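Local structure of anthranilate-CoA ligase (Stigmatella aurantiaca, 4WV3) at residues A[14-17]-A[18-22]; A[386-390]-A[391-395]; A[422-426]-A[427-431]. The protein is an AMP-binding enzyme of the ANL superfamily, whose members pair a large N-terminal domain with a smaller C-terminal domain. All blocks are in the same frame, centred on the assembly; numbering follows the deposited sequence.

All three contacts are local and lie in series along the chain; none nests within or crosses another. Contact 1 comes first, where the short helix 14-17 ends and passes into the loop before strand 27-30, against helices 38-54, 71-83 and 221-234. Far along the chain, contact 2 closes the hairpin between strands 388-389 and 392-401, just after helix 381-387 and at the edge of an antiparallel sheet. Contact 3 follows soon after, where strand 422-424 turns into helix 426-433. Contacts 2 and 3 have centres about 25 Å apart, whereas contacts 1 and 3 are separated by about 46 Å and lie on opposite sides of the chain's centre.

Contact 1. Residues A[14-17]-A[18-22]; sequences DILE and RNLPV
D14 O receives a weak bond from R18 N (2.7 Å), the i to i+4 pairing of an alpha-helix, and L16 O a weak one from N19 N (3.3 Å), marking the C-terminal end of the short helix 14-17. Over this last turn the side chains of D14 and R18 form a salt bridge, OD2 to NH1, at 2.9 Å. OD2 sits at the guanidinium edge, in its plane, and is met nearly along its own C-O bond; the carboxylate and guanidinium planes stand 77° apart, and of the two carboxylate oxygens only OD2 is in bonding range of the guanidinium. A bend at chi3 (-73°) turns the guanidinium back toward D14 OD2, while R18 NE bonds to Y233 O of helix 221-234. The carboxylate of E17 leaves the turn and pairs with K82 of helix 71-83. L20 CD2 lies 4.3 Å from CD1 of the buried L16, which also packs on F78 and W232, so the helix end lies against helices 71-83 and 221-234. The N19 amide gives ND2 to W232 O and to L16 O as well, the latter at 3.2 Å, with the nitrogen well above the L16 carbonyl plane, 48° out of it.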
ATOM      1  N   ASP A  14       3.222  13.333  17.428  1.00 17.97           N
ATOM      2  CA  ASP A  14       4.575  13.869  17.485  1.00 17.60           C
ATOM      3  C   ASP A  14       5.241  13.832  16.114  1.00 18.29           C
ATOM      4  O   ASP A  14       6.143  14.620  15.839  1.00 18.32           O
ATOM      5  CB  ASP A  14       5.420  13.098  18.501  1.00 16.15           C
ATOM      6  CG  ASP A  14       6.823  13.654  18.628  1.00 21.31           C
ATOM      7  OD1 ASP A  14       6.991  14.704  19.284  1.00 28.76           O
ATOM      8  OD2 ASP A  14       7.756  13.041  18.072  1.00 19.99           O
ATOM      9  N   ILE A  15       4.793  12.911  15.263  1.00 19.73           N
ATOM     10  CA  ILE A  15       5.263  12.827  13.882  1.00 19.36           C
ATOM     11  C   ILE A  15       5.118  14.186  13.201  1.00 21.75           C
ATOM     12  O   ILE A  15       6.002  14.627  12.464  1.00 15.59           O
ATOM     13  CB  ILE A  15       4.484  11.752  13.092  1.00 14.03           C
ATOM     14  CG1 ILE A  15       4.825  10.355  13.616  1.00 15.69           C
ATOM     15  CG2 ILE A  15       4.786  11.837  11.604  1.00 11.38           C
ATOM     16  CD1 ILE A  15       6.268   9.956  13.396  1.00 14.21           C
ATOM     17  N   LEU A  16       4.002  14.850  13.480  1.00 19.23           N
ATOM     18  CA  LEU A  16       3.763  16.203  13.000  1.00 19.86           C
ATOM     19  C   LEU A  16       4.396  17.237  13.928  1.00 17.53           C
ATOM     20  O   LEU A  16       5.023  18.191  13.470  1.00 20.75           O
ATOM     21  CB  LEU A  16       2.258  16.459  12.892  1.00 19.20           C
ATOM     22  CG  LEU A  16       1.795  17.919  12.878  1.00 20.15           C
ATOM     23  CD1 LEU A  16       2.255  18.636  11.615  1.00 16.74           C
ATOM     24  CD2 LEU A  16       0.282  18.003  13.032  1.00 14.97           C
ATOM     25  N   GLU A  17       4.238  17.034  15.231  1.00 15.52           N
ATOM     26  CA  GLU A  17       4.608  18.048  16.216  1.00 19.44           C
ATOM     27  C   GLU A  17       6.094  18.098  16.580  1.00 23.34           C
ATOM     28  O   GLU A  17       6.511  18.946  17.371  1.00 26.12           O
ATOM     29  CB  GLU A  17       3.750  17.910  17.478  1.00 18.33           C
ATOM     30  CG  GLU A  17       2.275  18.197  17.242  1.00 16.18           C
ATOM     31  CD  GLU A  17       1.468  18.222  18.525  1.00 22.15           C
ATOM     32  OE1 GLU A  17       2.060  18.026  19.608  1.00 28.53           O
ATOM     33  OE2 GLU A  17       0.242  18.443  18.450  1.00 17.37           O
ATOM     34  N   ARG A  18       6.893  17.203  16.007  1.00 21.32           N
ATOM     35  CA  ARG A  18       8.341  17.256  16.210  1.00 21.45           C
ATOM     36  C   ARG A  18       8.951  18.305  15.287  1.00 21.52           C
ATOM     37  O   ARG A  18      10.144  18.597  15.362  1.00 30.11           O
ATOM     38  CB  ARG A  18       8.988  15.889  15.970  1.00 15.66           C
ATOM     39  CG  ARG A  18       8.928  15.416  14.527  1.00 16.73           C
ATOM     40  CD  ARG A  18       9.224  13.927  14.404  1.00 17.29           C
ATOM     41  NE  ARG A  18      10.635  13.606  14.609  1.00 19.94           N
ATOM     42  CZ  ARG A  18      11.140  13.133  15.743  1.00 18.41           C
ATOM     43  NH1 ARG A  18      10.350  12.926  16.789  1.00 25.53           N
ATOM     44  NH2 ARG A  18      12.436  12.867  15.835  1.00 15.29           N
ATOM     45  N   ASN A  19       8.119  18.867  14.416  1.00 19.46           N
ATOM     46  CA  ASN A  19       8.547  19.908  13.489  1.00 28.18           C
ATOM     47  C   ASN A  19       8.231  21.303  14.010  1.00 25.45           C
ATOM     48  O   ASN A  19       8.783  22.294  13.534  1.00 26.16           O
ATOM     49  CB  ASN A  19       7.887  19.711  12.125  1.00 24.30           C
ATOM     50  CG  ASN A  19       8.279  18.405  11.475  1.00 21.93           C
ATOM     51  OD1 ASN A  19       9.384  18.270  10.954  1.00 22.88           O
ATOM     52  ND2 ASN A  19       7.374  17.435  11.500  1.00 24.45           N
ATOM     53  N   LEU A  20       7.329  21.375  14.981  1.00 21.67           N
ATOM     54  CA  LEU A  20       6.954  22.650  15.576  1.00 26.93           C
ATOM     55  C   LEU A  20       7.880  22.976  16.744  1.00 27.49           C
ATOM     56  O   LEU A  20       8.270  22.082  17.494  1.00 26.47           O
ATOM     57  CB  LEU A  20       5.491  22.627  16.036  1.00 24.86           C
ATOM     58  CG  LEU A  20       4.404  22.627  14.953  1.00 18.60           C
ATOM     59  CD1 LEU A  20       4.747  23.602  13.833  1.00 25.39           C
ATOM     60  CD2 LEU A  20       4.152  21.233  14.402  1.00 22.09           C
ATOM     61  N   PRO A  21       8.229  24.262  16.904  1.00 32.55           N
ATOM     62  CA  PRO A  21       7.760  25.369  16.066  1.00 27.38           C
ATOM     63  C   PRO A  21       8.748  25.762  14.969  1.00 26.70           C
ATOM     64  O   PRO A  21       8.490  26.732  14.256  1.00 30.46           O
ATOM     65  CB  PRO A  21       7.651  26.511  17.072  1.00 28.32           C
ATOM     66  CG  PRO A  21       8.797  26.258  18.004  1.00 20.92           C
ATOM     67  CD  PRO A  21       8.967  24.752  18.083  1.00 24.36           C
ATOM     68  N   VAL A  22       9.849  25.028  14.833  1.00 23.18           N
ATOM     69  CA  VAL A  22      10.923  25.433  13.926  1.00 21.24           C
ATOM     70  C   VAL A  22      10.495  25.513  12.455  1.00 26.38           C
ATOM     71  O   VAL A  22      10.868  26.449  11.745  1.00 22.83           O
ATOM     72  CB  VAL A  22      12.190  24.548  14.086  1.00 21.28           C
ATOM     73  CG1 VAL A  22      11.862  23.079  13.870  1.00 19.39           C
ATOM     74  CG2 VAL A  22      13.291  25.008  13.140  1.00 17.72           C
TER

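Contact 2. Residues A[386-390]-A[391-395]; sequences QTFQG and EWLAT
Q389 and W392 flank a type II' beta turn that closes the hairpin between strands 388-389 and 392-401. They are an antiparallel hydrogen-bonded pair: W392 N donates to Q389 O at 3.1 Å, and Q389 N returns a weak bond to W392 O at 2.9 Å. G390 takes the second position of the turn with a positive phi (71°), as this turn type requires. Two residues further from the turn, A394 N gives an almost straight bond to T387 O (3.0 Å), which carries the pairing back into the end of helix 381-387.

The non-hydrogen-bonded pair F388 and L393 sends its side chains to one face of the sheet, where they run alongside each other. L393 has CG anti to the backbone N (chi1 175°), and its CD1 reaches both F388 CD1 (3.6 Å) and T387 CG2 (3.6 Å). That same threonine methyl sits over the centre of the F388 ring, while Y377 meets the ring edge-to-face. T387 OG1 turns back to K383 O in the preceding helix turn.

On the other face Q389 extends beyond CG, and its NE2 gives a nearly straight bond (175°) to Q386 O at 3.3 Å, with the acceptor in the amide plane of Q389, though NE2 stands above the plane of the Q386 carbonyl. A394 CB lies 3.9 Å from Q389 NE2. W392 leads away from its partner to a cation-pi contact with K349, and E391 forms a salt bridge with R369. The strand that leaves the turn pairs through L393 with L368 and brings T395 into the pocket of the bound 3UK. Together these residues form a beta hairpin with a two-residue loop, G390 and E391, and a type II' turn, at the edge of an antiparallel sheet.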
ATOM      1  N   GLN A 386      -3.153 -17.604  13.426  1.00 14.40           N
ATOM      2  CA  GLN A 386      -2.571 -18.238  12.250  1.00 15.18           C
ATOM      3  C   GLN A 386      -1.470 -17.371  11.660  1.00 14.82           C
ATOM      4  O   GLN A 386      -0.550 -17.869  11.012  1.00 17.64           O
ATOM      5  CB  GLN A 386      -3.643 -18.486  11.188  1.00 20.71           C
ATOM      6  CG  GLN A 386      -4.604 -19.611  11.513  1.00 28.38           C
ATOM      7  CD  GLN A 386      -5.693 -19.758  10.469  1.00 33.44           C
ATOM      8  OE1 GLN A 386      -5.916 -18.857   9.660  1.00 30.68           O
ATOM      9  NE2 GLN A 386      -6.375 -20.896  10.480  1.00 42.63           N
ATOM     10  N   THR A 387      -1.568 -16.067  11.894  1.00 18.70           N
ATOM     11  CA  THR A 387      -0.662 -15.103  11.283  1.00 15.40           C
ATOM     12  C   THR A 387       0.425 -14.637  12.246  1.00 18.79           C
ATOM     13  O   THR A 387       1.614 -14.715  11.940  1.00 19.58           O
ATOM     14  CB  THR A 387      -1.437 -13.880  10.756  1.00 15.57           C
ATOM     15  OG1 THR A 387      -2.333 -14.292   9.716  1.00 17.83           O
ATOM     16  CG2 THR A 387      -0.483 -12.835  10.208  1.00 16.26           C
ATOM     17  N   PHE A 388       0.011 -14.152  13.411  1.00 17.61           N
ATOM     18  CA  PHE A 388       0.946 -13.625  14.395  1.00 14.42           C
ATOM     19  C   PHE A 388       1.488 -14.739  15.284  1.00 13.87           C
ATOM     20  O   PHE A 388       0.945 -15.013  16.353  1.00 13.33           O
ATOM     21  CB  PHE A 388       0.266 -12.547  15.239  1.00 12.27           C
ATOM     22  CG  PHE A 388      -0.369 -11.456  14.424  1.00 15.64           C
ATOM     23  CD1 PHE A 388       0.370 -10.358  14.019  1.00 13.45           C
ATOM     24  CD2 PHE A 388      -1.702 -11.534  14.054  1.00 15.24           C
ATOM     25  CE1 PHE A 388      -0.207  -9.355  13.263  1.00 10.77           C
ATOM     26  CE2 PHE A 388      -2.286 -10.533  13.298  1.00 16.67           C
ATOM     27  CZ  PHE A 388      -1.537  -9.442  12.904  1.00 11.85           C
ATOM     28  N   GLN A 389       2.564 -15.375  14.834  1.00 15.92           N
ATOM     29  CA  GLN A 389       3.135 -16.518  15.537  1.00 13.90           C
ATOM     30  C   GLN A 389       4.243 -16.105  16.499  1.00 15.75           C
ATOM     31  O   GLN A 389       5.422 -16.346  16.244  1.00 18.70           O
ATOM     32  CB  GLN A 389       3.665 -17.543  14.535  1.00 17.74           C
ATOM     33  CG  GLN A 389       2.637 -17.985  13.508  1.00 13.64           C
ATOM     34  CD  GLN A 389       3.232 -18.880  12.441  1.00 22.11           C
ATOM     35  OE1 GLN A 389       4.373 -19.329  12.557  1.00 22.81           O
ATOM     36  NE2 GLN A 389       2.464 -19.140  11.389  1.00 22.64           N
ATOM     37  N   GLY A 390       3.852 -15.485  17.607  1.00 17.51           N
ATOM     38  CA  GLY A 390       4.803 -15.041  18.609  1.00 18.08           C
ATOM     39  C   GLY A 390       5.632 -13.867  18.127  1.00 17.50           C
ATOM     40  O   GLY A 390       5.090 -12.821  17.773  1.00 19.77           O
ATOM     41  N   GLU A 391       6.950 -14.042  18.115  1.00 16.94           N
ATOM     42  CA  GLU A 391       7.852 -13.001  17.634  1.00 22.27           C
ATOM     43  C   GLU A 391       7.939 -12.993  16.114  1.00 20.08           C
ATOM     44  O   GLU A 391       8.542 -12.095  15.525  1.00 14.27           O
ATOM     45  CB  GLU A 391       9.254 -13.177  18.221  1.00 20.20           C
ATOM     46  CG  GLU A 391       9.381 -12.804  19.685  1.00 25.69           C
ATOM     47  CD  GLU A 391      10.827 -12.642  20.112  1.00 42.37           C
ATOM     48  OE1 GLU A 391      11.377 -13.580  20.727  1.00 49.68           O
ATOM     49  OE2 GLU A 391      11.414 -11.576  19.830  1.00 42.62           O
ATOM     50  N   TRP A 392       7.340 -13.997  15.483  1.00 16.35           N
ATOM     51  CA  TRP A 392       7.408 -14.130  14.033  1.00 15.19           C
ATOM     52  C   TRP A 392       6.071 -13.850  13.353  1.00 15.51           C
ATOM     53  O   TRP A 392       5.023 -14.320  13.796  1.00 16.49           O
ATOM     54  CB  TRP A 392       7.927 -15.515  13.645  1.00 15.39           C
ATOM     55  CG  TRP A 392       9.330 -15.755  14.095  1.00 13.87           C
ATOM     56  CD1 TRP A 392       9.729 -16.453  15.197  1.00 22.84           C
ATOM     57  CD2 TRP A 392      10.525 -15.283  13.463  1.00 16.96           C
ATOM     58  NE1 TRP A 392      11.100 -16.451  15.287  1.00 24.57           N
ATOM     59  CE2 TRP A 392      11.613 -15.740  14.234  1.00 22.26           C
ATOM     60  CE3 TRP A 392      10.781 -14.523  12.318  1.00 18.57           C
ATOM     61  CZ2 TRP A 392      12.936 -15.461  13.897  1.00 16.94           C
ATOM     62  CZ3 TRP A 392      12.095 -14.247  11.985  1.00 17.42           C
ATOM     63  CH2 TRP A 392      13.156 -14.715  12.771  1.00 18.53           C
ATOM     64  N   LEU A 393       6.125 -13.079  12.272  1.00 15.77           N
ATOM     65  CA  LEU A 393       4.932 -12.708  11.523  1.00 14.73           C
ATOM     66  C   LEU A 393       4.883 -13.424  10.178  1.00 19.78           C
ATOM     67  O   LEU A 393       5.794 -13.290   9.361  1.00 19.73           O
ATOM     68  CB  LEU A 393       4.900 -11.195  11.303  1.00 14.08           C
ATOM     69  CG  LEU A 393       3.763 -10.654  10.436  1.00 17.23           C
ATOM     70  CD1 LEU A 393       2.425 -10.886  11.111  1.00 15.17           C
ATOM     71  CD2 LEU A 393       3.967  -9.176  10.138  1.00 13.39           C
ATOM     72  N   ALA A 394       3.815 -14.184   9.953  1.00 14.97           N
ATOM     73  CA  ALA A 394       3.616 -14.858   8.676  1.00 13.94           C
ATOM     74  C   ALA A 394       2.908 -13.928   7.698  1.00 15.27           C
ATOM     75  O   ALA A 394       1.789 -13.485   7.951  1.00 21.09           O
ATOM     76  CB  ALA A 394       2.814 -16.134   8.871  1.00 15.26           C
ATOM     77  N   THR A 395       3.566 -13.630   6.581  1.00 15.62           N
ATOM     78  CA  THR A 395       3.017 -12.703   5.597  1.00 19.11           C
ATOM     79  C   THR A 395       2.219 -13.423   4.515  1.00 19.33           C
ATOM     80  O   THR A 395       1.466 -12.796   3.769  1.00 18.13           O
ATOM     81  CB  THR A 395       4.122 -11.864   4.928  1.00 16.33           C
ATOM     82  OG1 THR A 395       5.042 -12.731   4.251  1.00 15.75           O
ATOM     83  CG2 THR A 395       4.872 -11.045   5.967  1.00 16.12           C
TER

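Contact 3. Residues A[422-426]-A[427-431]; sequences IWVSP and VEVES
S425 is the N-cap of helix 426-433, and its hydroxyl accepts a bond from E428 N, OG to N, at 3.3 Å with a nearly straight N-H...O angle of 166°. A chi1 of 169° sets OG anti to the serine's own backbone N and beside its carbonyl carbon, which points the oxygen at the E428 amide. The same hydroxyl donates to A410 O, so two bonds hold its orientation. E428 CB lies 3.9 Å from S425 OG, while the carboxylate of E428 forms a salt bridge with K488.

P426 fills the first position of the helix, where a proline, having no N-H, is readily accommodated because first-turn nitrogens have no carbonyl a turn earlier to bond to. The i to i+4 bonds start weakly, V429 N to S425 O (3.4 Å), and tighten at the next step, where E430 N reaches P426 O at 2.8 Å, nearly along the C=O bond. The E430 side chain, extended beyond CG, runs past the proline; OE2 lies 3.9 Å from P426 CB and accepts from V444 N, and OE1 pairs with R509.

This N-cap ends a strand-to-helix passage near the start of the C-terminal domain of the ANL fold, the strand being the second arm of the hairpin 417-419 and 422-424. V424 pairs through its backbone with L417, and the V424 and V429 side chains lie aslant, with V424 CG1 4.1 Å from V429 CG2. V429 packs in turn on M484 and V444. V427, on the same first turn, has its side chain about 7 Å from the bound 3UK.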
ATOM      1  N   ILE A 422       6.059 -30.064  -9.339  1.00 40.05           N
ATOM      2  CA  ILE A 422       6.986 -28.951  -9.175  1.00 37.33           C
ATOM      3  C   ILE A 422       6.233 -27.634  -9.027  1.00 36.81           C
ATOM      4  O   ILE A 422       5.292 -27.361  -9.772  1.00 34.95           O
ATOM      5  CB  ILE A 422       7.943 -28.840 -10.375  1.00 33.04           C
ATOM      6  CG1 ILE A 422       8.361 -30.230 -10.858  1.00 35.84           C
ATOM      7  CG2 ILE A 422       9.155 -27.994 -10.013  1.00 38.28           C
ATOM      8  CD1 ILE A 422       9.194 -30.211 -12.121  1.00 33.54           C
ATOM      9  N   TRP A 423       6.651 -26.817  -8.065  1.00 35.04           N
ATOM     10  CA  TRP A 423       6.013 -25.526  -7.834  1.00 37.78           C
ATOM     11  C   TRP A 423       6.396 -24.504  -8.898  1.00 31.10           C
ATOM     12  O   TRP A 423       7.574 -24.327  -9.212  1.00 36.42           O
ATOM     13  CB  TRP A 423       6.352 -24.990  -6.440  1.00 41.12           C
ATOM     14  CG  TRP A 423       5.643 -25.712  -5.336  1.00 52.66           C
ATOM     15  CD1 TRP A 423       6.202 -26.535  -4.402  1.00 55.74           C
ATOM     16  CD2 TRP A 423       4.238 -25.683  -5.055  1.00 50.88           C
ATOM     17  NE1 TRP A 423       5.233 -27.016  -3.554  1.00 59.32           N
ATOM     18  CE2 TRP A 423       4.018 -26.508  -3.934  1.00 53.94           C
ATOM     19  CE3 TRP A 423       3.145 -25.037  -5.642  1.00 38.22           C
ATOM     20  CZ2 TRP A 423       2.751 -26.704  -3.388  1.00 47.84           C
ATOM     21  CZ3 TRP A 423       1.888 -25.233  -5.099  1.00 40.39           C
ATOM     22  CH2 TRP A 423       1.701 -26.060  -3.983  1.00 49.35           C
ATOM     23  N   VAL A 424       5.390 -23.834  -9.452  1.00 26.83           N
ATOM     24  CA  VAL A 424       5.615 -22.818 -10.469  1.00 26.38           C
ATOM     25  C   VAL A 424       5.295 -21.429  -9.930  1.00 24.19           C
ATOM     26  O   VAL A 424       4.177 -21.164  -9.488  1.00 21.01           O
ATOM     27  CB  VAL A 424       4.773 -23.084 -11.731  1.00 24.15           C
ATOM     28  CG1 VAL A 424       4.887 -21.919 -12.703  1.00 19.21           C
ATOM     29  CG2 VAL A 424       5.205 -24.383 -12.390  1.00 25.02           C
ATOM     30  N   SER A 425       6.291 -20.550  -9.962  1.00 25.11           N
ATOM     31  CA  SER A 425       6.121 -19.177  -9.507  1.00 15.85           C
ATOM     32  C   SER A 425       5.450 -18.330 -10.579  1.00 15.48           C
ATOM     33  O   SER A 425       5.955 -18.223 -11.696  1.00 16.35           O
ATOM     34  CB  SER A 425       7.475 -18.569  -9.143  1.00 16.54           C
ATOM     35  OG  SER A 425       7.370 -17.169  -8.949  1.00 22.44           O
ATOM     36  N   PRO A 426       4.299 -17.729 -10.245  1.00 17.23           N
ATOM     37  CA  PRO A 426       3.623 -16.825 -11.180  1.00 14.64           C
ATOM     38  C   PRO A 426       4.445 -15.562 -11.418  1.00 18.05           C
ATOM     39  O   PRO A 426       4.452 -15.042 -12.532  1.00 18.91           O
ATOM     40  CB  PRO A 426       2.314 -16.487 -10.459  1.00 10.62           C
ATOM     41  CG  PRO A 426       2.598 -16.731  -9.016  1.00 12.99           C
ATOM     42  CD  PRO A 426       3.551 -17.886  -8.987  1.00 14.00           C
ATOM     43  N   VAL A 427       5.133 -15.088 -10.383  1.00 14.79           N
ATOM     44  CA  VAL A 427       5.948 -13.881 -10.485  1.00 17.37           C
ATOM     45  C   VAL A 427       7.038 -14.026 -11.542  1.00 21.39           C
ATOM     46  O   VAL A 427       7.244 -13.126 -12.357  1.00 20.08           O
ATOM     47  CB  VAL A 427       6.595 -13.518  -9.133  1.00 22.45           C
ATOM     48  CG1 VAL A 427       7.513 -12.312  -9.284  1.00 10.77           C
ATOM     49  CG2 VAL A 427       5.526 -13.248  -8.091  1.00 18.21           C
ATOM     50  N   GLU A 428       7.727 -15.163 -11.530  1.00 17.72           N
ATOM     51  CA  GLU A 428       8.786 -15.424 -12.500  1.00 17.86           C
ATOM     52  C   GLU A 428       8.245 -15.469 -13.925  1.00 20.45           C
ATOM     53  O   GLU A 428       8.840 -14.898 -14.840  1.00 23.12           O
ATOM     54  CB  GLU A 428       9.502 -16.736 -12.183  1.00 14.78           C
ATOM     55  CG  GLU A 428      10.577 -17.094 -13.196  1.00 15.62           C
ATOM     56  CD  GLU A 428      11.161 -18.470 -12.968  1.00 18.72           C
ATOM     57  OE1 GLU A 428      10.819 -19.105 -11.948  1.00 27.59           O
ATOM     58  OE2 GLU A 428      11.959 -18.922 -13.814  1.00 26.62           O
ATOM     59  N   VAL A 429       7.120 -16.151 -14.107  1.00 18.16           N
ATOM     60  CA  VAL A 429       6.511 -16.275 -15.426  1.00 17.55           C
ATOM     61  C   VAL A 429       6.005 -14.921 -15.922  1.00 19.96           C
ATOM     62  O   VAL A 429       6.226 -14.552 -17.076  1.00 18.18           O
ATOM     63  CB  VAL A 429       5.367 -17.309 -15.433  1.00 20.67           C
ATOM     64  CG1 VAL A 429       4.782 -17.447 -16.830  1.00 14.19           C
ATOM     65  CG2 VAL A 429       5.872 -18.654 -14.937  1.00 14.74           C
ATOM     66  N   GLU A 430       5.339 -14.180 -15.040  1.00 19.40           N
ATOM     67  CA  GLU A 430       4.842 -12.849 -15.374  1.00 15.50           C
ATOM     68  C   GLU A 430       5.986 -11.889 -15.686  1.00 17.92           C
ATOM     69  O   GLU A 430       5.867 -11.034 -16.565  1.00 16.56           O
ATOM     70  CB  GLU A 430       3.984 -12.291 -14.235  1.00 16.30           C
ATOM     71  CG  GLU A 430       2.649 -12.997 -14.053  1.00 23.56           C
ATOM     72  CD  GLU A 430       1.976 -12.646 -12.738  1.00 25.62           C
ATOM     73  OE1 GLU A 430       2.423 -11.686 -12.076  1.00 20.29           O
ATOM     74  OE2 GLU A 430       1.004 -13.335 -12.362  1.00 23.18           O
ATOM     75  N   SER A 431       7.093 -12.036 -14.965  1.00 18.26           N
ATOM     76  CA  SER A 431       8.265 -11.190 -15.168  1.00 18.83           C
ATOM     77  C   SER A 431       8.908 -11.460 -16.522  1.00 23.86           C
ATOM     78  O   SER A 431       9.505 -10.568 -17.126  1.00 25.99           O
ATOM     79  CB  SER A 431       9.288 -11.413 -14.053  1.00 22.28           C
ATOM     80  OG  SER A 431      10.464 -10.657 -14.280  1.00 31.41           O
TER